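Local coordinates for septation protein imp2 (Schizosaccharomyces pombe, PDB 5C1F), which binds membrane phospholipids through its F-BAR domain, links the cytoskeleton to the membrane, is required for normal septation and takes part in disassembling the medial ring, at residues A15-Y20 and K127-K132; L24-D29 and D213-R218; T105-S110 and R219-S224; N151-Q156 and E166-K171. All coordinates share one frame; numbering follows the deposited sequence.

All four contacts tie together the long helices of the F-BAR domain, and each lies at a different level along the bundle. Interactions 1 and 2 both use helix 18-59, are buried and rely on charge: a single lysine-carboxylate bridge across the two segments in the first, an arginine-glutamate network in the second. Interaction 3, about 11 Å from interaction 2 between centres, joins helices 69-155 and 162-252 nearer the surface by ring stacking alone; the two touch where Tyr107 meets Arg218. Interaction 4 joins the same two helices far toward one end, its centre about 71 Å from that of interaction 3, partly buried, through an amide-to-backbone bond and a CH-pi contact. The second subunit borders interactions 1 to 3 and leaves interaction 4 untouched.

Interaction 1: residues A15-Y20 and K127-K132; sequences ANDEGY and KDKLSK
At the start of helix 18-59, in the F-BAR domain's helical bundle, a buried salt bridge joins the N-cap residue Asp17 to Lys129 of helix 69-155. The two side chains approach from opposite directions, and the ammonium group sits in front of the carboxylate, near both of its oxygens. Lys129 NZ lies 2.8 Å from Asp17 OD1, the salt-bridge pair, and 2.9 Å from Asp17 OD2, where the hydrogen bond is weak. The lysine leaves its helix with CG anti to the backbone N (chi1 177°) and then runs extended to NZ, so the charge is carried the full length of the chain to the other segment. The aspartate is much shorter and turns its CG beside its own backbone N, with chi1 -51°. The carboxylate faces the neighbouring helix and makes no capping bond to the helix it precedes.

Asp17 OD2 has a second partner in His126, whose ring also stacks on Tyr20. Tyr197 and Trp200 of helix 162-252 take part in cation-pi contacts with Lys129, which brings the third long helix to the same charge. Placing an alanine at Asp17 would probably leave the buried ammonium of Lys129 without its carboxylate mate and His126 without its acceptor. With both charged residues buried, the short bridge is likely to offset much of the cost of withdrawing them from water, while the aromatic rings would further stabilise the lysine's positive charge.

Interaction 2: residues L24-D29 and D213-R218; sequences LSRFSD and DIEEER
Arg26, with CG trans to its backbone N (chi1 173°), stays extended to NE and reaches across to Glu215, whose own chain bends at chi2 (58°) to bring its carboxylate to the guanidinium. The arginine comes side-on and places two nitrogens on one oxygen: NH2 is 2.7 Å from Glu215 OE1 in a nearly straight bond, and NE is 3.2 Å from that same OE1. Glu215 OE1 lies in the guanidinium plane, yet both donors reach it from above the carboxylate plane. Arg218, one turn along from Glu215, spreads its grip over both oxygens, with NE 3.1 Å from OE1 and NH2 3.0 Å from OE2, which it meets on its syn lone pair. Three N-H groups therefore converge on OE1, and the shared carboxylate probably offsets the closeness of the two arginines. Beside this network, Ile214 CD1 meets the edge of the Phe27 ring, 4.2 Å from CE1.

The two segments run nearly parallel, 20° apart, with axes separated by 12.4 Å. Leu111 and Lys115 of helix 69-155 pack on Phe27, and Ile118 of that helix on Ile214, while Glu67 of the second subunit forms a salt bridge with Arg218 NH1.

Interaction 3: residues T105-S110 and R219-S224; sequences TRYAAS and RHFLKS
Tyr107 of helix 69-155 and Phe221 of helix 162-252 form an offset (parallel-displaced) stack that joins two long helices of the F-BAR bundle. Followed outward from its backbone, the tyrosine first brings CB against the far end of the phenylalanine, 3.8 Å from Phe221 CZ and almost as near to CE2. The next atom, CG, lies over CE2 at 3.9 Å. Beyond it the ring slides along one side of its partner: CD1 sits above the Phe221 face, displaced toward the rim and 3.8 Å from CD2, while CE1 only brushes that CD2. The hydroxyl runs past the phenylalanine altogether and packs beside CB of Arg218, one turn earlier on the same helix.

Each side chain takes the anti chi1 setting, -178° for Tyr107 and 163° for Phe221, which sends each ring from its helix toward the other. The planes are tilted by just 15°, and the centroids stand 4.7 Å apart. No hydrogen bond crosses between the two segments, whose contact rests on these apolar surfaces.

Ala103 of helix 69-155 also packs on Phe221, and Asn34 of helix 18-59 touches Tyr107, so the stack lies close to all three long helices. A serine in place of Phe221 would probably open a gap beside the Tyr107 ring and leave it without a flat partner, freer to turn. At the base of Phe221 the backbone O accepts a 2.7 Å hydrogen bond from Ser224 OG, within the same helix.

Interaction 4: residues N151-Q156 and E166-K171; sequences NYYVSQ and EKNNAK
One face of the Tyr153 ring is overlain by Lys171 CB, while the amide oxygen of Asn168 approaches the ring obliquely near CD1. These groups close the pairing of helices 69-155 and 162-252 beside the short connection between them, toward one end of the elongated F-BAR bundle. The face contact is a CH-pi interaction: Lys171 CB stands 3.9 Å from the ring centroid and 22° off the normal, nearest to CZ. The lysine then runs extended across the tyrosine at about a right angle, and its CD passes 3.9 Å from Tyr153 OH. Its aliphatic part, rather than its charge, therefore makes the contact, and its end leads away from the other segment.

Asn168 is turned steeply against the ring, with the two planes 75° apart. A chi1 of 173°, placing CG anti to N, swings the amide across to the facing helix. There OD1 comes 3.3 Å from Tyr153 CD1 and 3.4 Å from Gln156 CB, lodged between the ring and the start of the glutamine side chain. On the Gln156 side, the chain bends at chi2 and its CG rests over one face of the Tyr152 ring.

Leu172 and Thr175 also pack on Tyr153, and Leu160 and Gln157 of the connecting loop touch Asn168. The buried amide is held in orientation by its nitrogen: Asn168 ND2 donates an almost straight hydrogen bond, 2.9 Å long, to the backbone O of Tyr153, which lies in the amide plane.

Interaction 1: residues A15-Y20 and K127-K132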
# COMPACT_ATOMS: atom_id res chain seq x y z
N ALA A 15 -33.50 -12.17 -41.64
CA ALA A 15 -34.87 -12.23 -42.13
C ALA A 15 -35.91 -11.90 -41.06
O ALA A 15 -37.06 -11.63 -41.38
CB ALA A 15 -35.15 -13.61 -42.72
N ASN A 16 -35.50 -11.92 -39.79
CA ASN A 16 -36.41 -11.61 -38.70
C ASN A 16 -35.88 -10.51 -37.79
O ASN A 16 -36.17 -10.49 -36.59
CB ASN A 16 -36.70 -12.87 -37.88
CG ASN A 16 -37.31 -13.98 -38.71
OD1 ASN A 16 -38.51 -13.99 -38.97
ND2 ASN A 16 -36.48 -14.93 -39.12
N ASP A 17 -35.11 -9.59 -38.36
CA ASP A 17 -34.49 -8.49 -37.62
C ASP A 17 -33.65 -9.01 -36.46
O ASP A 17 -33.74 -8.50 -35.35
CB ASP A 17 -35.56 -7.52 -37.11
CG ASP A 17 -36.51 -7.07 -38.19
OD1 ASP A 17 -36.13 -7.12 -39.38
OD2 ASP A 17 -37.64 -6.66 -37.86
N GLU A 18 -32.84 -10.03 -36.74
CA GLU A 18 -31.97 -10.61 -35.73
C GLU A 18 -30.98 -9.59 -35.19
O GLU A 18 -30.73 -9.52 -33.99
CB GLU A 18 -31.23 -11.83 -36.29
CG GLU A 18 -32.05 -13.11 -36.35
CD GLU A 18 -32.95 -13.21 -37.57
OE1 GLU A 18 -33.16 -12.19 -38.26
OE2 GLU A 18 -33.44 -14.32 -37.85
N GLY A 19 -30.42 -8.79 -36.09
CA GLY A 19 -29.51 -7.72 -35.70
C GLY A 19 -30.15 -6.69 -34.81
O GLY A 19 -29.49 -6.09 -33.96
N TYR A 20 -31.45 -6.47 -35.00
CA TYR A 20 -32.19 -5.50 -34.20
C TYR A 20 -32.24 -5.92 -32.74
O TYR A 20 -31.86 -5.16 -31.85
CB TYR A 20 -33.61 -5.32 -34.73
CG TYR A 20 -34.49 -4.45 -33.85
CD1 TYR A 20 -34.37 -3.07 -33.86
CD2 TYR A 20 -35.44 -5.02 -33.01
CE1 TYR A 20 -35.17 -2.27 -33.06
CE2 TYR A 20 -36.25 -4.23 -32.21
CZ TYR A 20 -36.11 -2.86 -32.23
OH TYR A 20 -36.91 -2.08 -31.43
N LYS A 127 -41.85 -0.64 -34.51
CA LYS A 127 -43.24 -0.93 -34.17
C LYS A 127 -44.17 -0.64 -35.33
O LYS A 127 -45.13 -1.38 -35.58
CB LYS A 127 -43.69 -0.13 -32.94
CG LYS A 127 -43.33 -0.78 -31.61
CD LYS A 127 -43.90 0.01 -30.44
CE LYS A 127 -43.62 -0.67 -29.10
NZ LYS A 127 -42.16 -0.78 -28.83
N ASP A 128 -43.89 0.45 -36.05
CA ASP A 128 -44.69 0.81 -37.22
C ASP A 128 -44.49 -0.21 -38.34
O ASP A 128 -45.43 -0.54 -39.06
CB ASP A 128 -44.32 2.21 -37.71
CG ASP A 128 -45.21 2.69 -38.85
OD1 ASP A 128 -46.35 3.12 -38.58
OD2 ASP A 128 -44.77 2.63 -40.02
N LYS A 129 -43.26 -0.70 -38.48
CA LYS A 129 -42.94 -1.70 -39.50
C LYS A 129 -43.74 -2.97 -39.27
O LYS A 129 -44.33 -3.52 -40.20
CB LYS A 129 -41.45 -2.02 -39.50
CG LYS A 129 -41.05 -3.11 -40.48
CD LYS A 129 -39.67 -3.67 -40.16
CE LYS A 129 -39.36 -4.90 -41.00
NZ LYS A 129 -38.12 -5.59 -40.55
N LEU A 130 -43.77 -3.44 -38.02
CA LEU A 130 -44.54 -4.63 -37.69
C LEU A 130 -46.04 -4.34 -37.78
O LEU A 130 -46.82 -5.22 -38.14
CB LEU A 130 -44.16 -5.14 -36.30
CG LEU A 130 -42.70 -5.56 -36.13
CD1 LEU A 130 -42.42 -6.02 -34.70
CD2 LEU A 130 -42.33 -6.64 -37.13
N SER A 131 -46.43 -3.11 -37.45
CA SER A 131 -47.83 -2.73 -37.50
C SER A 131 -48.38 -2.78 -38.92
O SER A 131 -49.46 -3.32 -39.16
CB SER A 131 -48.03 -1.33 -36.92
OG SER A 131 -49.39 -0.96 -36.94
N LYS A 132 -47.64 -2.21 -39.87
CA LYS A 132 -48.06 -2.25 -41.27
C LYS A 132 -48.09 -3.69 -41.77
O LYS A 132 -49.01 -4.08 -42.48
CB LYS A 132 -47.14 -1.40 -42.15
CG LYS A 132 -47.00 0.05 -41.73
CD LYS A 132 -48.34 0.72 -41.52
CE LYS A 132 -48.15 2.17 -41.10
NZ LYS A 132 -49.38 2.75 -40.49

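Interaction 2: residues L24-D29 and D213-R218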
# COMPACT_ATOMS: atom_id res chain seq x y z
N LEU A 24 -29.60 -4.41 -29.56
CA LEU A 24 -30.32 -3.75 -28.47
C LEU A 24 -30.03 -4.44 -27.14
O LEU A 24 -29.77 -3.79 -26.14
CB LEU A 24 -31.82 -3.73 -28.74
CG LEU A 24 -32.34 -2.42 -29.34
CD1 LEU A 24 -31.66 -2.11 -30.67
CD2 LEU A 24 -33.86 -2.46 -29.50
N SER A 25 -30.05 -5.77 -27.16
CA SER A 25 -29.80 -6.56 -25.96
C SER A 25 -28.34 -6.46 -25.50
O SER A 25 -28.03 -6.76 -24.35
CB SER A 25 -30.17 -8.02 -26.21
OG SER A 25 -29.47 -8.54 -27.32
N ARG A 26 -27.46 -6.05 -26.40
CA ARG A 26 -26.04 -5.94 -26.07
C ARG A 26 -25.79 -4.84 -25.03
O ARG A 26 -24.83 -4.91 -24.27
CB ARG A 26 -25.21 -5.67 -27.33
CG ARG A 26 -23.74 -5.37 -27.03
CD ARG A 26 -22.85 -5.46 -28.25
NE ARG A 26 -21.49 -5.02 -27.93
CZ ARG A 26 -20.59 -5.76 -27.28
NH1 ARG A 26 -20.91 -6.99 -26.88
NH2 ARG A 26 -19.38 -5.28 -27.04
N PHE A 27 -26.67 -3.85 -25.00
CA PHE A 27 -26.56 -2.76 -24.03
C PHE A 27 -26.42 -3.26 -22.60
O PHE A 27 -25.70 -2.66 -21.80
CB PHE A 27 -27.77 -1.83 -24.14
CG PHE A 27 -27.63 -0.76 -25.18
CD1 PHE A 27 -26.81 0.34 -24.96
CD2 PHE A 27 -28.30 -0.85 -26.39
CE1 PHE A 27 -26.67 1.32 -25.92
CE2 PHE A 27 -28.16 0.13 -27.35
CZ PHE A 27 -27.34 1.22 -27.11
N SER A 28 -27.10 -4.35 -22.28
CA SER A 28 -27.05 -4.93 -20.94
C SER A 28 -25.73 -5.67 -20.69
O SER A 28 -25.28 -5.77 -19.55
CB SER A 28 -28.23 -5.88 -20.73
OG SER A 28 -28.17 -6.97 -21.62
N ASP A 29 -25.12 -6.18 -21.76
CA ASP A 29 -23.84 -6.87 -21.65
C ASP A 29 -22.72 -5.86 -21.43
O ASP A 29 -21.82 -6.08 -20.62
CB ASP A 29 -23.56 -7.70 -22.91
CG ASP A 29 -24.54 -8.83 -23.09
OD1 ASP A 29 -25.12 -9.28 -22.08
OD2 ASP A 29 -24.73 -9.28 -24.24
N ASP A 213 -20.40 3.30 -33.30
CA ASP A 213 -19.66 4.36 -32.64
C ASP A 213 -19.51 4.03 -31.16
O ASP A 213 -18.42 4.10 -30.61
CB ASP A 213 -20.34 5.71 -32.82
CG ASP A 213 -20.20 6.26 -34.22
OD1 ASP A 213 -19.35 5.75 -34.98
OD2 ASP A 213 -20.94 7.21 -34.57
N ILE A 214 -20.62 3.66 -30.53
CA ILE A 214 -20.63 3.33 -29.11
C ILE A 214 -19.68 2.18 -28.78
O ILE A 214 -18.95 2.24 -27.79
CB ILE A 214 -22.06 2.97 -28.64
CG1 ILE A 214 -22.93 4.22 -28.59
CG2 ILE A 214 -22.02 2.31 -27.26
CD1 ILE A 214 -24.36 3.96 -28.15
N GLU A 215 -19.69 1.15 -29.62
CA GLU A 215 -18.82 0.00 -29.40
C GLU A 215 -17.35 0.38 -29.56
O GLU A 215 -16.51 -0.03 -28.75
CB GLU A 215 -19.18 -1.14 -30.36
CG GLU A 215 -18.26 -2.35 -30.26
CD GLU A 215 -18.21 -2.97 -28.87
OE1 GLU A 215 -19.19 -2.81 -28.11
OE2 GLU A 215 -17.19 -3.61 -28.55
N GLU A 216 -17.04 1.16 -30.59
CA GLU A 216 -15.67 1.60 -30.82
C GLU A 216 -15.17 2.52 -29.71
O GLU A 216 -14.02 2.42 -29.28
CB GLU A 216 -15.56 2.30 -32.17
CG GLU A 216 -15.75 1.37 -33.36
CD GLU A 216 -15.77 2.11 -34.68
OE1 GLU A 216 -15.69 3.36 -34.67
OE2 GLU A 216 -15.87 1.44 -35.73
N GLU A 217 -16.04 3.40 -29.23
CA GLU A 217 -15.68 4.29 -28.13
C GLU A 217 -15.54 3.52 -26.82
O GLU A 217 -14.70 3.85 -25.98
CB GLU A 217 -16.73 5.39 -27.96
CG GLU A 217 -16.81 6.35 -29.13
CD GLU A 217 -18.06 7.21 -29.07
OE1 GLU A 217 -18.69 7.28 -27.99
OE2 GLU A 217 -18.42 7.80 -30.11
N ARG A 218 -16.36 2.48 -26.66
CA ARG A 218 -16.34 1.66 -25.46
C ARG A 218 -14.97 1.02 -25.26
O ARG A 218 -14.44 1.01 -24.15
CB ARG A 218 -17.41 0.58 -25.52
CG ARG A 218 -17.50 -0.29 -24.28
CD ARG A 218 -18.41 -1.49 -24.50
NE ARG A 218 -17.79 -2.49 -25.36
CZ ARG A 218 -17.03 -3.49 -24.92
NH1 ARG A 218 -16.80 -3.62 -23.62
NH2 ARG A 218 -16.51 -4.36 -25.77

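Interaction 3: residues T105-S110 and R219-S224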
# COMPACT_ATOMS: atom_id res chain seq x y z
N THR A 105 -18.34 4.81 -13.64
CA THR A 105 -19.61 5.32 -13.15
C THR A 105 -20.19 6.35 -14.11
O THR A 105 -21.38 6.31 -14.44
CB THR A 105 -19.48 5.96 -11.75
OG1 THR A 105 -19.01 4.97 -10.82
CG2 THR A 105 -20.82 6.50 -11.28
N ARG A 106 -19.34 7.26 -14.57
CA ARG A 106 -19.74 8.30 -15.52
C ARG A 106 -20.09 7.69 -16.88
O ARG A 106 -20.93 8.21 -17.60
CB ARG A 106 -18.64 9.36 -15.66
CG ARG A 106 -18.39 10.16 -14.39
CD ARG A 106 -17.38 11.30 -14.60
NE ARG A 106 -16.05 10.82 -14.95
CZ ARG A 106 -15.04 10.66 -14.09
NH1 ARG A 106 -13.87 10.22 -14.52
NH2 ARG A 106 -15.21 10.95 -12.81
N TYR A 107 -19.44 6.57 -17.21
CA TYR A 107 -19.72 5.86 -18.45
C TYR A 107 -21.10 5.21 -18.39
O TYR A 107 -21.86 5.27 -19.35
CB TYR A 107 -18.66 4.80 -18.73
CG TYR A 107 -18.89 4.08 -20.04
CD1 TYR A 107 -18.37 4.58 -21.23
CD2 TYR A 107 -19.66 2.92 -20.10
CE1 TYR A 107 -18.60 3.95 -22.43
CE2 TYR A 107 -19.89 2.28 -21.30
CZ TYR A 107 -19.36 2.79 -22.46
OH TYR A 107 -19.58 2.16 -23.66
N ALA A 108 -21.41 4.59 -17.26
CA ALA A 108 -22.70 3.92 -17.08
C ALA A 108 -23.84 4.93 -17.13
O ALA A 108 -24.95 4.61 -17.55
CB ALA A 108 -22.73 3.15 -15.78
N ALA A 109 -23.57 6.15 -16.68
CA ALA A 109 -24.57 7.21 -16.70
C ALA A 109 -24.76 7.74 -18.12
O ALA A 109 -25.87 8.03 -18.55
CB ALA A 109 -24.17 8.34 -15.76
N SER A 110 -23.65 7.86 -18.85
CA SER A 110 -23.69 8.33 -20.22
C SER A 110 -24.35 7.30 -21.13
O SER A 110 -25.13 7.65 -22.02
CB SER A 110 -22.28 8.65 -20.72
OG SER A 110 -22.30 9.08 -22.07
N ARG A 219 -14.41 0.51 -26.34
CA ARG A 219 -13.14 -0.19 -26.28
C ARG A 219 -11.98 0.78 -26.07
O ARG A 219 -11.03 0.48 -25.35
CB ARG A 219 -12.93 -1.03 -27.54
CG ARG A 219 -13.96 -2.13 -27.68
CD ARG A 219 -13.64 -3.09 -28.81
NE ARG A 219 -14.61 -4.18 -28.86
CZ ARG A 219 -14.41 -5.40 -28.36
NH1 ARG A 219 -13.25 -5.69 -27.78
NH2 ARG A 219 -15.36 -6.32 -28.45
N HIS A 220 -12.07 1.96 -26.69
CA HIS A 220 -11.08 3.00 -26.45
C HIS A 220 -11.15 3.46 -25.00
O HIS A 220 -10.13 3.70 -24.36
CB HIS A 220 -11.28 4.18 -27.39
CG HIS A 220 -10.75 3.96 -28.77
ND1 HIS A 220 -9.41 3.86 -29.05
CD2 HIS A 220 -11.39 3.82 -29.96
CE1 HIS A 220 -9.24 3.67 -30.35
NE2 HIS A 220 -10.43 3.64 -30.92
N PHE A 221 -12.38 3.58 -24.49
CA PHE A 221 -12.58 4.00 -23.11
C PHE A 221 -11.93 3.04 -22.12
O PHE A 221 -11.18 3.45 -21.24
CB PHE A 221 -14.08 4.13 -22.80
CG PHE A 221 -14.39 4.17 -21.33
CD1 PHE A 221 -14.16 5.32 -20.59
CD2 PHE A 221 -14.90 3.06 -20.69
CE1 PHE A 221 -14.44 5.36 -19.24
CE2 PHE A 221 -15.18 3.08 -19.33
CZ PHE A 221 -14.94 4.24 -18.60
N LEU A 222 -12.22 1.75 -22.28
CA LEU A 222 -11.71 0.73 -21.37
C LEU A 222 -10.18 0.66 -21.39
O LEU A 222 -9.55 0.50 -20.35
CB LEU A 222 -12.31 -0.64 -21.70
CG LEU A 222 -13.79 -0.77 -21.32
CD1 LEU A 222 -14.34 -2.15 -21.68
CD2 LEU A 222 -13.98 -0.49 -19.84
N LYS A 223 -9.59 0.80 -22.57
CA LYS A 223 -8.13 0.83 -22.70
C LYS A 223 -7.51 2.03 -21.98
O LYS A 223 -6.53 1.89 -21.26
CB LYS A 223 -7.72 0.85 -24.17
CG LYS A 223 -7.89 -0.48 -24.89
CD LYS A 223 -7.45 -0.38 -26.35
CE LYS A 223 -6.01 0.12 -26.45
NZ LYS A 223 -5.61 0.39 -27.87
N SER A 224 -8.10 3.21 -22.18
CA SER A 224 -7.56 4.44 -21.60
C SER A 224 -7.63 4.43 -20.07
O SER A 224 -6.71 4.91 -19.41
CB SER A 224 -8.31 5.67 -22.14
OG SER A 224 -9.65 5.68 -21.70

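Interaction 4: residues N151-Q156 and E166-K171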
# COMPACT_ATOMS: atom_id res chain seq x y z
N ASN A 151 -64.60 -18.86 -56.03
CA ASN A 151 -64.26 -20.17 -56.58
C ASN A 151 -65.29 -21.22 -56.20
O ASN A 151 -65.75 -22.00 -57.04
CB ASN A 151 -62.86 -20.58 -56.11
CG ASN A 151 -62.42 -21.93 -56.67
OD1 ASN A 151 -62.75 -22.98 -56.13
ND2 ASN A 151 -61.66 -21.89 -57.76
N TYR A 152 -65.66 -21.22 -54.92
CA TYR A 152 -66.65 -22.16 -54.39
C TYR A 152 -68.05 -21.93 -54.96
O TYR A 152 -68.71 -22.87 -55.40
CB TYR A 152 -66.69 -22.07 -52.86
CG TYR A 152 -67.92 -22.69 -52.26
CD1 TYR A 152 -68.09 -24.07 -52.23
CD2 TYR A 152 -68.93 -21.90 -51.72
CE1 TYR A 152 -69.22 -24.64 -51.68
CE2 TYR A 152 -70.06 -22.46 -51.17
CZ TYR A 152 -70.20 -23.83 -51.15
OH TYR A 152 -71.33 -24.39 -50.60
N TYR A 153 -68.51 -20.68 -54.95
CA TYR A 153 -69.86 -20.35 -55.42
C TYR A 153 -70.05 -20.68 -56.89
O TYR A 153 -71.15 -21.02 -57.32
CB TYR A 153 -70.17 -18.87 -55.18
CG TYR A 153 -70.38 -18.51 -53.73
CD1 TYR A 153 -71.10 -19.35 -52.88
CD2 TYR A 153 -69.86 -17.34 -53.21
CE1 TYR A 153 -71.29 -19.02 -51.55
CE2 TYR A 153 -70.05 -17.00 -51.88
CZ TYR A 153 -70.76 -17.85 -51.06
OH TYR A 153 -70.95 -17.50 -49.74
N VAL A 154 -68.97 -20.57 -57.66
CA VAL A 154 -69.03 -20.92 -59.08
C VAL A 154 -69.13 -22.43 -59.23
O VAL A 154 -69.88 -22.93 -60.07
CB VAL A 154 -67.79 -20.38 -59.84
CG1 VAL A 154 -67.74 -20.95 -61.25
CG2 VAL A 154 -67.82 -18.86 -59.88
N SER A 155 -68.39 -23.17 -58.40
CA SER A 155 -68.41 -24.63 -58.45
C SER A 155 -69.77 -25.20 -58.05
O SER A 155 -70.13 -26.30 -58.45
CB SER A 155 -67.31 -25.22 -57.56
OG SER A 155 -67.50 -24.85 -56.20
N GLN A 156 -70.52 -24.43 -57.27
CA GLN A 156 -71.84 -24.85 -56.83
C GLN A 156 -72.88 -24.74 -57.94
O GLN A 156 -73.92 -25.39 -57.89
CB GLN A 156 -72.30 -24.02 -55.62
CG GLN A 156 -71.69 -24.45 -54.30
CD GLN A 156 -72.11 -25.85 -53.90
OE1 GLN A 156 -71.41 -26.83 -54.19
NE2 GLN A 156 -73.25 -25.96 -53.23
N GLU A 166 -80.23 -19.75 -57.05
CA GLU A 166 -80.32 -18.29 -57.16
C GLU A 166 -79.77 -17.62 -55.90
O GLU A 166 -79.15 -16.56 -55.97
CB GLU A 166 -81.76 -17.85 -57.43
CG GLU A 166 -82.73 -18.07 -56.28
CD GLU A 166 -84.17 -17.75 -56.65
OE1 GLU A 166 -84.56 -18.03 -57.80
OE2 GLU A 166 -84.90 -17.22 -55.79
N LYS A 167 -79.98 -18.26 -54.75
CA LYS A 167 -79.43 -17.78 -53.49
C LYS A 167 -77.91 -17.88 -53.53
O LYS A 167 -77.21 -17.02 -52.99
CB LYS A 167 -79.99 -18.60 -52.32
CG LYS A 167 -79.39 -18.27 -50.96
CD LYS A 167 -79.77 -16.87 -50.51
CE LYS A 167 -79.18 -16.57 -49.13
NZ LYS A 167 -79.60 -15.23 -48.62
N ASN A 168 -77.42 -18.92 -54.19
CA ASN A 168 -75.99 -19.11 -54.38
C ASN A 168 -75.41 -18.05 -55.31
O ASN A 168 -74.34 -17.51 -55.05
CB ASN A 168 -75.72 -20.51 -54.93
CG ASN A 168 -74.27 -20.72 -55.32
OD1 ASN A 168 -73.43 -21.05 -54.47
ND2 ASN A 168 -73.96 -20.55 -56.60
N ASN A 169 -76.13 -17.77 -56.39
CA ASN A 169 -75.69 -16.76 -57.35
C ASN A 169 -75.76 -15.35 -56.77
O ASN A 169 -75.03 -14.46 -57.19
CB ASN A 169 -76.51 -16.86 -58.63
CG ASN A 169 -76.24 -18.14 -59.40
OD1 ASN A 169 -75.23 -18.82 -59.17
ND2 ASN A 169 -77.14 -18.48 -60.33
N ALA A 170 -76.65 -15.16 -55.80
CA ALA A 170 -76.73 -13.90 -55.07
C ALA A 170 -75.49 -13.71 -54.21
O ALA A 170 -74.88 -12.64 -54.20
CB ALA A 170 -77.98 -13.84 -54.22
N LYS A 171 -75.11 -14.76 -53.49
CA LYS A 171 -73.89 -14.75 -52.68
C LYS A 171 -72.67 -14.54 -53.55
O LYS A 171 -71.74 -13.83 -53.17
CB LYS A 171 -73.75 -16.06 -51.89
CG LYS A 171 -74.83 -16.31 -50.86
CD LYS A 171 -74.77 -17.75 -50.36
CE LYS A 171 -75.86 -18.02 -49.34
NZ LYS A 171 -75.75 -19.39 -48.75